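Local atomic coordinates of iron-sulfur cluster assembly scaffold protein IscU (Streptococcus pyogenes, PDB entry 1SU0), a protein that probably serves as a scaffold on which iron-sulfur clusters are built with the help of IscS before being passed on to other proteins. Residues 12-17 with 72-77; 16-21 with 64-69; 42-47 with 58-63. All coordinates share one frame; numbering follows the deposited sequence.

Interaction 1 of 3, residues 12-17 with 72-77; sequences AVVADH and SSMMTD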
ATOM      1  N   ALA A  12      -4.014 -10.849 -13.552  1.00 24.86           N
ATOM      2  CA  ALA A  12      -3.788 -11.935 -12.603  1.00 24.72           C
ATOM      3  C   ALA A  12      -2.984 -11.465 -11.397  1.00 24.74           C
ATOM      4  O   ALA A  12      -3.214 -11.902 -10.286  1.00 25.24           O
ATOM      5  CB  ALA A  12      -3.099 -13.079 -13.288  1.00 24.66           C
ATOM      6  N   VAL A  13      -2.064 -10.544 -11.608  1.00 24.62           N
ATOM      7  CA  VAL A  13      -1.250 -10.030 -10.508  1.00 25.10           C
ATOM      8  C   VAL A  13      -2.079  -9.104  -9.601  1.00 24.44           C
ATOM      9  O   VAL A  13      -2.013  -9.212  -8.394  1.00 25.15           O
ATOM     10  CB  VAL A  13       0.033  -9.355 -11.039  1.00 24.76           C
ATOM     11  CG1 VAL A  13       0.763  -8.615  -9.950  1.00 25.62           C
ATOM     12  CG2 VAL A  13       0.938 -10.418 -11.654  1.00 24.91           C
ATOM     13  N   VAL A  14      -2.896  -8.243 -10.182  1.00 24.16           N
ATOM     14  CA  VAL A  14      -3.752  -7.373  -9.402  1.00 24.02           C
ATOM     15  C   VAL A  14      -4.838  -8.181  -8.685  1.00 24.57           C
ATOM     16  O   VAL A  14      -5.116  -7.949  -7.516  1.00 25.80           O
ATOM     17  CB  VAL A  14      -4.419  -6.332 -10.278  1.00 23.94           C
ATOM     18  CG1 VAL A  14      -5.445  -5.530  -9.460  1.00 23.57           C
ATOM     19  CG2 VAL A  14      -3.378  -5.410 -10.926  1.00 23.20           C
ATOM     20  N   ALA A  15      -5.460  -9.115  -9.394  1.00 24.03           N
ATOM     21  CA  ALA A  15      -6.415 -10.038  -8.789  1.00 24.13           C
ATOM     22  C   ALA A  15      -5.852 -10.835  -7.617  1.00 24.22           C
ATOM     23  O   ALA A  15      -6.529 -10.995  -6.606  1.00 24.18           O
ATOM     24  CB  ALA A  15      -6.992 -10.969  -9.831  1.00 23.66           C
ATOM     25  N   ASP A  16      -4.613 -11.304  -7.753  1.00 24.86           N
ATOM     26  CA  ASP A  16      -3.945 -12.070  -6.711  1.00 25.15           C
ATOM     27  C   ASP A  16      -3.726 -11.257  -5.469  1.00 25.65           C
ATOM     28  O   ASP A  16      -3.777 -11.798  -4.375  1.00 25.99           O
ATOM     29  CB  ASP A  16      -2.574 -12.555  -7.196  1.00 26.12           C
ATOM     30  CG  ASP A  16      -1.834 -13.423  -6.153  1.00 25.75           C
ATOM     31  OD1 ASP A  16      -2.294 -14.553  -5.865  1.00 22.92           O
ATOM     32  OD2 ASP A  16      -0.806 -13.027  -5.553  1.00 25.86           O
ATOM     33  N   HIS A  17      -3.442  -9.964  -5.628  1.00 25.89           N
ATOM     34  CA  HIS A  17      -3.221  -9.113  -4.481  1.00 25.56           C
ATOM     35  C   HIS A  17      -4.549  -8.797  -3.768  1.00 25.80           C
ATOM     36  O   HIS A  17      -4.556  -8.533  -2.569  1.00 26.63           O
ATOM     37  CB  HIS A  17      -2.509  -7.815  -4.886  1.00 25.66           C
ATOM     38  CG  HIS A  17      -1.021  -7.947  -4.965  1.00 24.56           C
ATOM     39  ND1 HIS A  17      -0.229  -8.067  -3.843  1.00 21.95           N
ATOM     40  CD2 HIS A  17      -0.177  -7.951  -6.027  1.00 23.32           C
ATOM     41  CE1 HIS A  17       1.034  -8.180  -4.211  1.00 23.46           C
ATOM     42  NE2 HIS A  17       1.095  -8.104  -5.530  1.00 24.09           N
ATOM     43  N   SER A  72      -3.024  -2.197  -0.745  1.00 21.10           N
ATOM     44  CA  SER A  72      -2.479  -2.464   0.566  1.00 21.15           C
ATOM     45  C   SER A  72      -1.477  -3.592   0.501  1.00 21.73           C
ATOM     46  O   SER A  72      -0.372  -3.509   1.054  1.00 21.98           O
ATOM     47  CB  SER A  72      -3.600  -2.804   1.537  1.00 21.28           C
ATOM     48  OG  SER A  72      -4.517  -1.727   1.585  1.00 21.57           O
ATOM     49  N   SER A  73      -1.848  -4.644  -0.208  1.00 22.28           N
ATOM     50  CA  SER A  73      -1.017  -5.823  -0.292  1.00 22.20           C
ATOM     51  C   SER A  73       0.307  -5.461  -0.956  1.00 22.26           C
ATOM     52  O   SER A  73       1.384  -5.779  -0.456  1.00 22.51           O
ATOM     53  CB  SER A  73      -1.784  -6.912  -1.037  1.00 22.13           C
ATOM     54  OG  SER A  73      -0.950  -7.981  -1.373  1.00 21.91           O
ATOM     55  N   MET A  74       0.229  -4.751  -2.065  1.00 22.88           N
ATOM     56  CA  MET A  74       1.431  -4.332  -2.790  1.00 23.59           C
ATOM     57  C   MET A  74       2.304  -3.337  -1.988  1.00 23.44           C
ATOM     58  O   MET A  74       3.533  -3.373  -2.035  1.00 23.62           O
ATOM     59  CB  MET A  74       1.014  -3.714  -4.117  1.00 24.05           C
ATOM     60  CG  MET A  74       0.328  -4.679  -5.087  1.00 26.21           C
ATOM     61  SD  MET A  74      -0.720  -3.675  -6.445  1.00 35.61           S
ATOM     62  CE  MET A  74      -0.856  -5.034  -7.891  1.00 30.13           C
ATOM     63  N   MET A  75       1.666  -2.447  -1.246  1.00 23.87           N
ATOM     64  CA  MET A  75       2.383  -1.532  -0.361  1.00 24.33           C
ATOM     65  C   MET A  75       3.298  -2.307   0.616  1.00 23.72           C
ATOM     66  O   MET A  75       4.457  -1.940   0.788  1.00 23.59           O
ATOM     67  CB  MET A  75       1.383  -0.657   0.382  1.00 24.95           C
ATOM     68  CG  MET A  75       2.007   0.355   1.340  1.00 27.62           C
ATOM     69  SD  MET A  75       2.401  -0.438   3.094  1.00 35.36           S
ATOM     70  CE  MET A  75       0.553  -0.887   3.730  1.00 28.31           C
ATOM     71  N   THR A  76       2.804  -3.394   1.206  1.00 23.00           N
ATOM     72  CA  THR A  76       3.590  -4.168   2.167  1.00 22.99           C
ATOM     73  C   THR A  76       4.835  -4.752   1.521  1.00 22.94           C
ATOM     74  O   THR A  76       5.897  -4.758   2.119  1.00 22.70           O
ATOM     75  CB  THR A  76       2.787  -5.350   2.794  1.00 23.10           C
ATOM     76  OG1 THR A  76       2.502  -6.349   1.800  1.00 23.54           O
ATOM     77  CG2 THR A  76       1.433  -4.906   3.339  1.00 22.95           C
ATOM     78  N   ASP A  77       4.689  -5.270   0.312  1.00 22.83           N
ATOM     79  CA  ASP A  77       5.809  -5.832  -0.392  1.00 23.10           C
ATOM     80  C   ASP A  77       6.866  -4.745  -0.611  1.00 23.87           C
ATOM     81  O   ASP A  77       8.068  -5.009  -0.515  1.00 24.05           O
ATOM     82  CB  ASP A  77       5.377  -6.355  -1.760  1.00 23.07           C
ATOM     83  CG  ASP A  77       4.708  -7.714  -1.714  1.00 21.91           C
ATOM     84  OD1 ASP A  77       4.587  -8.345  -0.649  1.00 18.93           O
ATOM     85  OD2 ASP A  77       4.276  -8.232  -2.757  1.00 23.00           O
TER

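Interaction 2 of 3, residues 16-21 with 64-69; sequences DHSKRP and GCTIST. With ZN (zinc ion), chain B.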
ATOM      1  N   ASP A  16      -4.613 -11.304  -7.753  1.00 24.86           N
ATOM      2  CA  ASP A  16      -3.945 -12.070  -6.711  1.00 25.15           C
ATOM      3  C   ASP A  16      -3.726 -11.257  -5.469  1.00 25.65           C
ATOM      4  O   ASP A  16      -3.777 -11.798  -4.375  1.00 25.99           O
ATOM      5  CB  ASP A  16      -2.574 -12.555  -7.196  1.00 26.12           C
ATOM      6  CG  ASP A  16      -1.834 -13.423  -6.153  1.00 25.75           C
ATOM      7  OD1 ASP A  16      -2.294 -14.553  -5.865  1.00 22.92           O
ATOM      8  OD2 ASP A  16      -0.806 -13.027  -5.553  1.00 25.86           O
ATOM      9  N   HIS A  17      -3.442  -9.964  -5.628  1.00 25.89           N
ATOM     10  CA  HIS A  17      -3.221  -9.113  -4.481  1.00 25.56           C
ATOM     11  C   HIS A  17      -4.549  -8.797  -3.768  1.00 25.80           C
ATOM     12  O   HIS A  17      -4.556  -8.533  -2.569  1.00 26.63           O
ATOM     13  CB  HIS A  17      -2.509  -7.815  -4.886  1.00 25.66           C
ATOM     14  CG  HIS A  17      -1.021  -7.947  -4.965  1.00 24.56           C
ATOM     15  ND1 HIS A  17      -0.229  -8.067  -3.843  1.00 21.95           N
ATOM     16  CD2 HIS A  17      -0.177  -7.951  -6.027  1.00 23.32           C
ATOM     17  CE1 HIS A  17       1.034  -8.180  -4.211  1.00 23.46           C
ATOM     18  NE2 HIS A  17       1.095  -8.104  -5.530  1.00 24.09           N
ATOM     19  N   SER A  18      -5.658  -8.789  -4.493  1.00 25.16           N
ATOM     20  CA  SER A  18      -6.948  -8.448  -3.895  1.00 25.02           C
ATOM     21  C   SER A  18      -7.587  -9.678  -3.270  1.00 25.27           C
ATOM     22  O   SER A  18      -8.194  -9.597  -2.225  1.00 25.60           O
ATOM     23  CB  SER A  18      -7.890  -7.841  -4.931  1.00 24.61           C
ATOM     24  OG  SER A  18      -7.787  -8.526  -6.170  1.00 25.80           O
ATOM     25  N   LYS A  19      -7.453 -10.829  -3.917  1.00 25.54           N
ATOM     26  CA  LYS A  19      -8.087 -12.047  -3.431  1.00 25.50           C
ATOM     27  C   LYS A  19      -7.225 -12.747  -2.369  1.00 24.82           C
ATOM     28  O   LYS A  19      -7.741 -13.228  -1.374  1.00 25.06           O
ATOM     29  CB  LYS A  19      -8.386 -12.992  -4.598  1.00 25.92           C
ATOM     30  CG  LYS A  19      -9.476 -12.502  -5.574  1.00 27.60           C
ATOM     31  CD  LYS A  19      -9.355 -13.238  -6.937  1.00 30.11           C
ATOM     32  CE  LYS A  19     -10.459 -12.844  -7.958  1.00 31.51           C
ATOM     33  NZ  LYS A  19     -10.281 -13.519  -9.311  1.00 30.48           N
ATOM     34  N   ARG A  20      -5.914 -12.783  -2.571  1.00 24.17           N
ATOM     35  CA  ARG A  20      -4.987 -13.440  -1.645  1.00 23.88           C
ATOM     36  C   ARG A  20      -3.885 -12.480  -1.161  1.00 23.92           C
ATOM     37  O   ARG A  20      -2.690 -12.672  -1.467  1.00 23.72           O
ATOM     38  CB  ARG A  20      -4.361 -14.651  -2.340  1.00 23.86           C
ATOM     39  CG  ARG A  20      -3.580 -15.593  -1.433  1.00 23.94           C
ATOM     40  CD  ARG A  20      -3.053 -16.842  -2.159  1.00 24.35           C
ATOM     41  NE  ARG A  20      -1.632 -17.100  -1.900  1.00 24.08           N
ATOM     42  CZ  ARG A  20      -1.099 -18.307  -1.706  1.00 26.49           C
ATOM     43  NH1 ARG A  20      -1.848 -19.413  -1.737  1.00 26.29           N
ATOM     44  NH2 ARG A  20       0.206 -18.418  -1.476  1.00 27.92           N
ATOM     45  N   PRO A  21      -4.286 -11.445  -0.414  1.00 23.66           N
ATOM     46  CA  PRO A  21      -3.352 -10.430   0.080  1.00 23.38           C
ATOM     47  C   PRO A  21      -2.084 -10.982   0.716  1.00 23.11           C
ATOM     48  O   PRO A  21      -2.113 -11.992   1.411  1.00 22.89           O
ATOM     49  CB  PRO A  21      -4.168  -9.693   1.141  1.00 23.26           C
ATOM     50  CG  PRO A  21      -5.564  -9.841   0.682  1.00 23.88           C
ATOM     51  CD  PRO A  21      -5.669 -11.158   0.014  1.00 23.38           C
ATOM     52  N   GLY A  64     -12.113  -3.699   1.707  1.00 28.30           N
ATOM     53  CA  GLY A  64     -12.254  -2.735   0.639  1.00 27.66           C
ATOM     54  C   GLY A  64     -12.510  -3.312  -0.734  1.00 26.84           C
ATOM     55  O   GLY A  64     -12.536  -4.527  -0.928  1.00 25.34           O
ATOM     56  N   CYS A  65     -12.706  -2.386  -1.671  1.00 26.66           N
ATOM     57  CA  CYS A  65     -12.739  -2.675  -3.091  1.00 26.66           C
ATOM     58  C   CYS A  65     -11.476  -3.420  -3.551  1.00 26.39           C
ATOM     59  O   CYS A  65     -10.487  -3.506  -2.823  1.00 26.44           O
ATOM     60  CB  CYS A  65     -12.980  -1.379  -3.898  1.00 26.21           C
ATOM     61  SG  CYS A  65     -11.612  -0.206  -4.050  1.00 26.69           S
ATOM     62  N   THR A  66     -11.539  -3.985  -4.751  1.00 26.15           N
ATOM     63  CA  THR A  66     -10.396  -4.671  -5.341  1.00 25.78           C
ATOM     64  C   THR A  66      -9.164  -3.799  -5.329  1.00 25.46           C
ATOM     65  O   THR A  66      -8.084  -4.246  -4.957  1.00 26.35           O
ATOM     66  CB  THR A  66     -10.712  -5.054  -6.780  1.00 25.39           C
ATOM     67  OG1 THR A  66     -11.682  -6.087  -6.780  1.00 26.52           O
ATOM     68  CG2 THR A  66      -9.495  -5.701  -7.463  1.00 27.07           C
ATOM     69  N   ILE A  67      -9.334  -2.551  -5.757  1.00 25.06           N
ATOM     70  CA  ILE A  67      -8.224  -1.614  -5.908  1.00 24.40           C
ATOM     71  C   ILE A  67      -7.517  -1.405  -4.578  1.00 23.86           C
ATOM     72  O   ILE A  67      -6.301  -1.442  -4.505  1.00 23.95           O
ATOM     73  CB  ILE A  67      -8.742  -0.249  -6.399  1.00 24.95           C
ATOM     74  CG1 ILE A  67      -9.440  -0.368  -7.771  1.00 25.06           C
ATOM     75  CG2 ILE A  67      -7.597   0.814  -6.373  1.00 23.92           C
ATOM     76  CD1 ILE A  67      -8.544  -0.751  -8.892  1.00 28.28           C
ATOM     77  N   SER A  68      -8.305  -1.213  -3.526  1.00 23.48           N
ATOM     78  CA  SER A  68      -7.784  -0.812  -2.219  1.00 22.82           C
ATOM     79  C   SER A  68      -7.069  -1.942  -1.513  1.00 21.98           C
ATOM     80  O   SER A  68      -6.077  -1.728  -0.868  1.00 21.91           O
ATOM     81  CB  SER A  68      -8.930  -0.360  -1.333  1.00 23.09           C
ATOM     82  OG  SER A  68      -8.399   0.135  -0.130  1.00 24.92           O
ATOM     83  N   THR A  69      -7.596  -3.150  -1.635  1.00 21.15           N
ATOM     84  CA  THR A  69      -6.960  -4.334  -1.079  1.00 20.88           C
ATOM     85  C   THR A  69      -5.667  -4.637  -1.813  1.00 20.88           C
ATOM     86  O   THR A  69      -4.618  -4.850  -1.187  1.00 20.30           O
ATOM     87  CB  THR A  69      -7.910  -5.549  -1.234  1.00 20.98           C
ATOM     88  OG1 THR A  69      -9.128  -5.289  -0.530  1.00 21.42           O
ATOM     89  CG2 THR A  69      -7.350  -6.794  -0.556  1.00 20.86           C
TER
HETATM   90 ZN    ZN B 160     -12.255   1.824  -2.637  1.00 69.78          ZN

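Interaction 3 of 3, residues 42-47 with 58-63; sequences DVISLT and IAFAGN. With ZN (zinc ion), chain B.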
ATOM      1  N   ASP A  42     -13.537   1.612   2.528  1.00 24.72           N
ATOM      2  CA  ASP A  42     -12.361   0.794   2.784  1.00 24.51           C
ATOM      3  C   ASP A  42     -11.908   1.027   4.227  1.00 23.97           C
ATOM      4  O   ASP A  42     -12.215   2.049   4.798  1.00 23.71           O
ATOM      5  CB  ASP A  42     -11.243   1.084   1.771  1.00 24.40           C
ATOM      6  CG  ASP A  42     -11.747   1.129   0.326  1.00 24.68           C
ATOM      7  OD1 ASP A  42     -11.323   2.033  -0.428  1.00 24.33           O
ATOM      8  OD2 ASP A  42     -12.575   0.314  -0.140  1.00 25.91           O
ATOM      9  N   VAL A  43     -11.247   0.046   4.829  1.00 23.65           N
ATOM     10  CA  VAL A  43     -10.680   0.175   6.171  1.00 23.99           C
ATOM     11  C   VAL A  43      -9.418  -0.699   6.299  1.00 23.90           C
ATOM     12  O   VAL A  43      -9.309  -1.749   5.662  1.00 24.58           O
ATOM     13  CB  VAL A  43     -11.670  -0.199   7.309  1.00 24.14           C
ATOM     14  CG1 VAL A  43     -13.042   0.426   7.103  1.00 24.45           C
ATOM     15  CG2 VAL A  43     -11.813  -1.702   7.439  1.00 25.33           C
ATOM     16  N   ILE A  44      -8.455  -0.256   7.099  1.00 22.93           N
ATOM     17  CA  ILE A  44      -7.263  -1.054   7.301  1.00 22.64           C
ATOM     18  C   ILE A  44      -6.631  -0.894   8.679  1.00 22.25           C
ATOM     19  O   ILE A  44      -6.534   0.184   9.214  1.00 21.46           O
ATOM     20  CB  ILE A  44      -6.224  -0.743   6.196  1.00 22.38           C
ATOM     21  CG1 ILE A  44      -5.023  -1.684   6.330  1.00 22.97           C
ATOM     22  CG2 ILE A  44      -5.829   0.742   6.245  1.00 22.54           C
ATOM     23  CD1 ILE A  44      -4.145  -1.704   5.122  1.00 24.38           C
ATOM     24  N   SER A  45      -6.191  -2.012   9.217  1.00 22.54           N
ATOM     25  CA  SER A  45      -5.477  -2.068  10.458  1.00 22.87           C
ATOM     26  C   SER A  45      -4.130  -2.557  10.004  1.00 23.49           C
ATOM     27  O   SER A  45      -4.015  -3.666   9.492  1.00 24.00           O
ATOM     28  CB  SER A  45      -6.154  -3.060  11.398  1.00 22.82           C
ATOM     29  OG  SER A  45      -5.496  -3.166  12.638  1.00 21.96           O
ATOM     30  N   LEU A  46      -3.129  -1.700  10.163  1.00 23.71           N
ATOM     31  CA  LEU A  46      -1.795  -1.942   9.680  1.00 23.92           C
ATOM     32  C   LEU A  46      -0.859  -1.964  10.889  1.00 24.03           C
ATOM     33  O   LEU A  46      -0.485  -0.911  11.402  1.00 23.99           O
ATOM     34  CB  LEU A  46      -1.417  -0.810   8.711  1.00 24.14           C
ATOM     35  CG  LEU A  46      -0.253  -0.956   7.714  1.00 25.01           C
ATOM     36  CD1 LEU A  46       0.783   0.114   7.924  1.00 24.75           C
ATOM     37  CD2 LEU A  46       0.392  -2.339   7.740  1.00 26.02           C
ATOM     38  N   THR A  47      -0.519  -3.161  11.361  1.00 24.00           N
ATOM     39  CA  THR A  47       0.530  -3.327  12.367  1.00 23.87           C
ATOM     40  C   THR A  47       1.904  -3.285  11.704  1.00 24.24           C
ATOM     41  O   THR A  47       2.153  -4.034  10.760  1.00 24.44           O
ATOM     42  CB  THR A  47       0.398  -4.668  13.093  1.00 23.64           C
ATOM     43  OG1 THR A  47       0.400  -5.735  12.140  1.00 21.92           O
ATOM     44  CG2 THR A  47      -0.933  -4.778  13.832  1.00 24.18           C
ATOM     45  N   ILE A  58       5.611  -6.380   8.694  1.00 24.26           N
ATOM     46  CA  ILE A  58       4.378  -5.625   8.452  1.00 23.98           C
ATOM     47  C   ILE A  58       3.212  -6.552   8.095  1.00 24.30           C
ATOM     48  O   ILE A  58       3.405  -7.610   7.487  1.00 23.97           O
ATOM     49  CB  ILE A  58       4.613  -4.589   7.327  1.00 24.02           C
ATOM     50  CG1 ILE A  58       3.439  -3.630   7.200  1.00 22.70           C
ATOM     51  CG2 ILE A  58       4.947  -5.270   5.975  1.00 23.45           C
ATOM     52  CD1 ILE A  58       3.798  -2.394   6.396  1.00 22.40           C
ATOM     53  N   ALA A  59       2.008  -6.135   8.486  1.00 24.40           N
ATOM     54  CA  ALA A  59       0.797  -6.917   8.291  1.00 24.87           C
ATOM     55  C   ALA A  59      -0.434  -6.020   8.295  1.00 25.16           C
ATOM     56  O   ALA A  59      -0.467  -4.985   8.978  1.00 25.21           O
ATOM     57  CB  ALA A  59       0.666  -7.976   9.380  1.00 25.06           C
ATOM     58  N   PHE A  60      -1.446  -6.429   7.534  1.00 25.23           N
ATOM     59  CA  PHE A  60      -2.674  -5.657   7.418  1.00 25.42           C
ATOM     60  C   PHE A  60      -3.948  -6.496   7.261  1.00 25.92           C
ATOM     61  O   PHE A  60      -3.942  -7.648   6.809  1.00 25.59           O
ATOM     62  CB  PHE A  60      -2.590  -4.649   6.275  1.00 25.40           C
ATOM     63  CG  PHE A  60      -3.071  -5.193   4.972  1.00 25.17           C
ATOM     64  CD1 PHE A  60      -4.393  -5.007   4.573  1.00 24.71           C
ATOM     65  CD2 PHE A  60      -2.205  -5.933   4.154  1.00 24.60           C
ATOM     66  CE1 PHE A  60      -4.854  -5.542   3.389  1.00 23.80           C
ATOM     67  CE2 PHE A  60      -2.645  -6.459   2.976  1.00 22.84           C
ATOM     68  CZ  PHE A  60      -3.975  -6.268   2.584  1.00 24.46           C
ATOM     69  N   ALA A  61      -5.045  -5.855   7.629  1.00 26.04           N
ATOM     70  CA  ALA A  61      -6.348  -6.459   7.587  1.00 26.53           C
ATOM     71  C   ALA A  61      -7.378  -5.353   7.438  1.00 27.08           C
ATOM     72  O   ALA A  61      -7.155  -4.222   7.866  1.00 27.60           O
ATOM     73  CB  ALA A  61      -6.592  -7.249   8.852  1.00 26.59           C
ATOM     74  N   GLY A  62      -8.506  -5.669   6.825  1.00 27.59           N
ATOM     75  CA  GLY A  62      -9.558  -4.685   6.668  1.00 28.02           C
ATOM     76  C   GLY A  62     -10.625  -5.109   5.685  1.00 28.50           C
ATOM     77  O   GLY A  62     -10.996  -6.281   5.621  1.00 28.76           O
ATOM     78  N   ASN A  63     -11.135  -4.150   4.925  1.00 28.83           N
ATOM     79  CA  ASN A  63     -12.228  -4.421   4.000  1.00 29.16           C
ATOM     80  C   ASN A  63     -12.286  -3.330   2.968  1.00 28.97           C
ATOM     81  O   ASN A  63     -12.489  -2.169   3.315  1.00 29.19           O
ATOM     82  CB  ASN A  63     -13.555  -4.480   4.735  1.00 29.28           C
ATOM     83  CG  ASN A  63     -14.738  -4.086   3.852  1.00 30.95           C
ATOM     84  OD1 ASN A  63     -15.296  -4.919   3.119  1.00 32.24           O
ATOM     85  ND2 ASN A  63     -15.135  -2.813   3.929  1.00 32.02           N
TER
HETATM   86 ZN    ZN B 160     -12.255   1.824  -2.637  1.00 69.78          ZN

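Interaction 1 of 3, residues 12-17 with 72-77
Residues 12-17 of helix 8-19 and 72-77 of helix 66-79 cross nearly at right angles, the N-to-C directions of the two short segments differing by 94° and their axes approaching to 10.0 Å. This is helix-helix packing within the NifU-like fold, and a single aromatic side chain, that of His-17, spans most of the gap. Its CG is anti to the carbonyl carbon (chi1 -84°), which sends the imidazole toward the second helix. There His-17 ND1 meets Ser-73 OG at the ring edge, 2.6 Å apart in an almost straight hydrogen bond that either atom could donate. Ser-73 OG is also hydrogen-bonded to His-22 N. The other ring nitrogen, His-17 NE2, is hydrogen-bonded to Glu-111 OE1, so both ring nitrogens are engaged and the rotation of the imidazole is fixed. Asp-77 reaches the ring tip to tip, with OD2 3.6 Å from His-17 CE1 and the carboxylate plane turned 69° from that of the imidazole. Glu-111 and Asp-77 nearby could favour a protonated ring, though the charge is not established. Met-74 supplies the packing over one face: its CG stands 3.4 Å from the His-17 ring centroid, almost on the ring normal, a CH-pi contact. The methionine chain crosses the imidazole at about a right angle. Being extended beyond CG, it carries the terminal methyl past the ring, where Met-74 CE lies 3.5 Å from His-17 CD2 and 4.0 Å from Val-14 CG2.

Interaction 2 of 3, residues 16-21 with 64-69
The C-terminal end of helix 8-19, continued as a turn to Pro-21, leans against the first turn of helix 66-79, with Ser-18 CA 5.0 Å from Thr-69 CA. The tight part centres on one methyl group. Thr-69 CG2 is anti to its backbone N and sits 3.4 Å from Ser-18 O and 3.7 Å from Pro-21 CG, the threonine crossing the proline ring obliquely. The opposite branch is tied to its own helix: Thr-69 OG1 donates to Cys-65 O over 3.2 Å, from above the carbonyl plane, and this bond holds the methyl turned toward Ser-18 and Pro-21. No hydrogen bond crosses between the segments. The looser margin lies at exposed Thr-66, whose CG2 touches Ser-18 OG at 3.5 Å; that hydroxyl is satisfied within its own helix by Ala-15 O and Val-14 O. Lys-19 and Arg-20 start away from the partner and are exposed to solvent. On the second segment, Cys-65 is the N-cap residue, and its SG accepts a weak bond from Ser-68 N at 3.5 Å. Cys-65 SG also binds ZN at 2.6 Å, and the helix N-terminus would probably help stabilise it as a thiolate. Cys-65 is therefore both N-cap and ligand, in the zinc site that Cys-40, Asp-42 and Cys-127 complete, where the zinc probably takes the place of an Fe-S centre.

Interaction 3 of 3, residues 42-47 with 58-63
Ala-61 O is the best-held polar atom, gripped twice: Ser-45 N donates to it at 2.8 Å (N-H...O 163°), nearly along the C=O axis, and Ile-44 CA makes a CA-H...O contact at 3.2 Å. Ala-61 N returns a bond to Ser-45 O, which makes Ser-45 and Ala-61 a hydrogen-bonded pair of the antiparallel hairpin formed by strands 43-50 and 55-63. Thr-47 pairs with Ala-59 in the same manner, though the bond from Thr-47 N is weak. The non-hydrogen-bonded pair Leu-46 with Phe-60 lies between these two, and Ile-44 with Gly-62 follows on the Asp-42 side of Ser-45. Gly-62 has no side chain, and its CA comes to 3.1 Å from Val-43 O. Ile-44, Leu-46 and Phe-60 share the sheet face packed by helices 66-79 and 122-139. Ile-44 has CG1 anti to its backbone N, and its CD1 touches Phe-60 CD1 at 3.4 Å, the two side chains crossing at about a right angle. Leu-46 CD2 is pressed to 3.4 Å from Ile-58 CG1, tighter than usual, and the leucine chi2 of -122° is far from staggered. Before the strand begins, Asp-42 OD1 binds ZN at 2.4 Å. Backbone bonds and apolar packing therefore hold the hairpin, while a carboxylate just before its first strand adds an oxygen to the cysteine sulfurs at a zinc that probably substitutes for an Fe-S centre.

Overall arrangement
Interactions 1 and 2, their centres about 7 Å apart, use the same pair of helices and share Asp-16 and His-17: interaction 2 at the end of 8-19 and the start of 66-79, interaction 1 further back in the first and further on in the second. The centre of interaction 3, in the three-stranded sheet, lies about 13 Å from that of interaction 1 and about 11 Å from that of interaction 2; its hairpin comes between the helices in sequence. Helix 66-79 also packs on this hairpin, Ser-72 CB lying 3.5 Å from Phe-60 CE1. Cys-65 N lies 3.1 Å from Asp-42 OD2, a probable hydrogen bond. Interactions 2 and 3 thereby bring ligands from just before a helix and just before a hairpin strand to one metal.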